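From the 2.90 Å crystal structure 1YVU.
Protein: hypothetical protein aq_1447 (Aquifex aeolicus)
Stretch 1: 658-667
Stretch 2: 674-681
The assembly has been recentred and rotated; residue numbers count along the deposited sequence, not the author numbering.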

# COMPACT_ATOMS: atom_id res chain seq x y z
N GLN A 658 -0.66 -12.43 -16.86
CA GLN A 658 -0.04 -13.40 -15.95
C GLN A 658 -0.33 -13.03 -14.49
O GLN A 658 -0.36 -13.87 -13.62
CB GLN A 658 1.46 -13.40 -16.15
CG GLN A 658 1.89 -13.57 -17.58
CD GLN A 658 3.38 -13.45 -17.79
OE1 GLN A 658 4.07 -12.66 -17.14
NE2 GLN A 658 3.89 -14.25 -18.72
N ILE A 659 -0.49 -11.73 -14.23
CA ILE A 659 -0.79 -11.21 -12.90
C ILE A 659 -2.19 -11.63 -12.56
O ILE A 659 -2.43 -12.18 -11.49
CB ILE A 659 -0.63 -9.69 -12.92
CG1 ILE A 659 0.76 -9.36 -12.44
CG2 ILE A 659 -1.76 -8.93 -12.13
CD1 ILE A 659 1.15 -8.02 -12.80
N LEU A 660 -3.08 -11.40 -13.53
CA LEU A 660 -4.50 -11.73 -13.46
C LEU A 660 -4.72 -13.21 -13.29
O LEU A 660 -5.59 -13.61 -12.52
CB LEU A 660 -5.19 -11.30 -14.73
CG LEU A 660 -5.56 -9.85 -14.82
CD1 LEU A 660 -6.07 -9.54 -16.20
CD2 LEU A 660 -6.64 -9.60 -13.81
N SER A 661 -3.90 -14.02 -13.95
CA SER A 661 -4.02 -15.47 -13.83
C SER A 661 -3.56 -15.95 -12.46
O SER A 661 -4.21 -16.78 -11.86
CB SER A 661 -3.25 -16.19 -14.93
OG SER A 661 -3.86 -15.94 -16.19
N LEU A 662 -2.53 -15.30 -11.92
CA LEU A 662 -1.95 -15.64 -10.62
C LEU A 662 -2.79 -15.24 -9.44
O LEU A 662 -2.46 -15.61 -8.33
CB LEU A 662 -0.55 -15.03 -10.45
CG LEU A 662 0.61 -15.63 -11.25
CD1 LEU A 662 1.84 -14.77 -11.14
CD2 LEU A 662 0.93 -17.05 -10.83
N THR A 663 -3.87 -14.47 -9.66
CA THR A 663 -4.74 -14.07 -8.55
C THR A 663 -5.47 -15.32 -8.10
O THR A 663 -5.81 -15.48 -6.94
CB THR A 663 -5.81 -13.11 -8.99
OG1 THR A 663 -6.46 -13.64 -10.15
CG2 THR A 663 -5.23 -11.75 -9.27
N LEU A 664 -5.67 -16.20 -9.07
CA LEU A 664 -6.35 -17.48 -8.90
C LEU A 664 -5.51 -18.51 -8.16
O LEU A 664 -5.99 -19.60 -7.83
CB LEU A 664 -6.77 -18.05 -10.26
CG LEU A 664 -7.38 -17.12 -11.31
CD1 LEU A 664 -7.89 -18.00 -12.41
CD2 LEU A 664 -8.49 -16.23 -10.76
N MSE A 665 -4.25 -18.18 -7.91
CA MSE A 665 -3.38 -19.06 -7.17
C MSE A 665 -3.47 -18.77 -5.70
O MSE A 665 -2.67 -19.26 -4.92
CB MSE A 665 -1.95 -19.00 -7.69
CG MSE A 665 -1.78 -19.68 -9.02
SE MSE A 665 -2.88 -21.27 -9.16
CE MSE A 665 -1.59 -22.52 -8.66
N ASN A 666 -4.47 -17.98 -5.34
CA ASN A 666 -4.72 -17.61 -3.95
C ASN A 666 -5.84 -18.45 -3.35
O ASN A 666 -6.21 -18.27 -2.20
CB ASN A 666 -5.04 -16.13 -3.87
CG ASN A 666 -3.83 -15.30 -4.05
OD1 ASN A 666 -2.84 -15.50 -3.34
ND2 ASN A 666 -3.87 -14.36 -5.00
N TYR A 667 -6.39 -19.31 -4.21
CA TYR A 667 -7.43 -20.29 -3.91
C TYR A 667 -8.58 -19.80 -3.05
O TYR A 667 -8.94 -20.42 -2.05
CB TYR A 667 -6.79 -21.53 -3.27
CG TYR A 667 -5.66 -22.11 -4.07
CD1 TYR A 667 -4.33 -21.76 -3.79
CD2 TYR A 667 -5.91 -23.00 -5.10
CE1 TYR A 667 -3.26 -22.31 -4.52
CE2 TYR A 667 -4.85 -23.55 -5.86
CZ TYR A 667 -3.53 -23.20 -5.55
OH TYR A 667 -2.48 -23.80 -6.20
N LYS A 674 -7.31 -9.22 -4.47
CA LYS A 674 -6.81 -8.13 -5.29
C LYS A 674 -5.43 -8.38 -5.85
O LYS A 674 -5.15 -8.01 -6.99
CB LYS A 674 -6.77 -6.89 -4.41
CG LYS A 674 -6.22 -5.61 -4.97
CD LYS A 674 -6.44 -4.57 -3.91
CE LYS A 674 -5.52 -3.40 -4.07
NZ LYS A 674 -5.46 -2.56 -2.81
N LEU A 675 -4.59 -9.03 -5.06
CA LEU A 675 -3.20 -9.26 -5.45
C LEU A 675 -2.79 -10.63 -6.02
O LEU A 675 -3.39 -11.65 -5.66
CB LEU A 675 -2.30 -8.88 -4.26
CG LEU A 675 -2.18 -7.41 -3.81
CD1 LEU A 675 -1.13 -7.28 -2.72
CD2 LEU A 675 -1.79 -6.52 -4.99
N PRO A 676 -1.80 -10.66 -6.96
CA PRO A 676 -1.32 -11.91 -7.56
C PRO A 676 -0.70 -12.70 -6.42
O PRO A 676 -0.15 -12.09 -5.50
CB PRO A 676 -0.18 -11.45 -8.45
CG PRO A 676 -0.54 -10.11 -8.78
CD PRO A 676 -1.13 -9.51 -7.60
N ALA A 677 -0.75 -14.02 -6.50
CA ALA A 677 -0.19 -14.87 -5.45
C ALA A 677 1.26 -14.56 -5.09
O ALA A 677 1.66 -14.71 -3.93
CB ALA A 677 -0.35 -16.33 -5.78
N THR A 678 1.99 -14.03 -6.07
CA THR A 678 3.41 -13.65 -5.91
C THR A 678 3.66 -12.53 -4.88
O THR A 678 4.75 -12.44 -4.28
CB THR A 678 4.05 -13.29 -7.27
OG1 THR A 678 3.22 -12.35 -7.97
CG2 THR A 678 4.18 -14.51 -8.11
N VAL A 679 2.65 -11.66 -4.70
CA VAL A 679 2.75 -10.56 -3.74
C VAL A 679 1.65 -10.52 -2.71
O VAL A 679 1.76 -9.78 -1.74
CB VAL A 679 2.92 -9.16 -4.38
CG1 VAL A 679 4.30 -9.05 -4.99
CG2 VAL A 679 1.82 -8.88 -5.38
N HIS A 680 0.61 -11.34 -2.87
CA HIS A 680 -0.48 -11.35 -1.90
C HIS A 680 0.06 -11.79 -0.57
O HIS A 680 0.75 -12.81 -0.46
CB HIS A 680 -1.59 -12.28 -2.32
CG HIS A 680 -2.66 -12.41 -1.29
ND1 HIS A 680 -2.88 -13.58 -0.60
CD2 HIS A 680 -3.58 -11.53 -0.84
CE1 HIS A 680 -3.90 -13.42 0.21
NE2 HIS A 680 -4.35 -12.19 0.09
N TYR A 681 -0.22 -10.95 0.42
CA TYR A 681 0.21 -11.10 1.81
C TYR A 681 1.70 -10.84 2.07
O TYR A 681 2.13 -10.86 3.23
CB TYR A 681 -0.19 -12.47 2.37
CG TYR A 681 -1.21 -12.40 3.45
CD1 TYR A 681 -2.43 -11.69 3.26
CD2 TYR A 681 -0.97 -13.00 4.69
CE1 TYR A 681 -3.37 -11.57 4.30
CE2 TYR A 681 -1.89 -12.90 5.74
CZ TYR A 681 -3.10 -12.18 5.54
OH TYR A 681 -4.00 -12.06 6.60

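A carbonyl near the end of a helix can serve a neighbouring segment as well as its own chain, and Leu 662 O does both in the packing of Ile 659, Leu 662, Thr 663, Met 665 and Asn 666 against Pro 676 and Ala 677. The central bond runs from Ala 677 N to Leu 662 O (3.0 Å, near-linear at 159°); the same carbonyl also accepts Met 665 N at 3.2 Å. The contact covers 390 Å², both sides summed, and Pro 676 and Ala 677 are buried.

Asn 666 supplies the second link. With CB directed toward the other stretch and chi1 at m, its amide lies between two backbone carbonyls: ND2 donates to Thr 663 O at 3.0 Å within its own stretch and, weakly, to Leu 675 O at 2.8 Å across the gap. The chi2 of -53° leaves OD1 3.4 Å from Ala 677 CA and 3.3 Å from His 680 ND1.

Apolar contacts add to these. Leu 662, with chi1 m and chi2 t, carries its CD1 to 3.8 Å from Thr 678 CG2. Pro 676 sets its ring CG 3.8 Å from Ile 659 CG2 and its CB 4.1 Å from Leu 662 CB. The small methyl of Ala 677 lies with CB 3.7 Å from CB of selenomethionine Met 665, whose chain end leads away. Thr 663 takes chi1 p, which brings OG1 to Leu 660 O at 2.5 Å, while its CB points away and its CA rests 4.2 Å from Pro 676 CA.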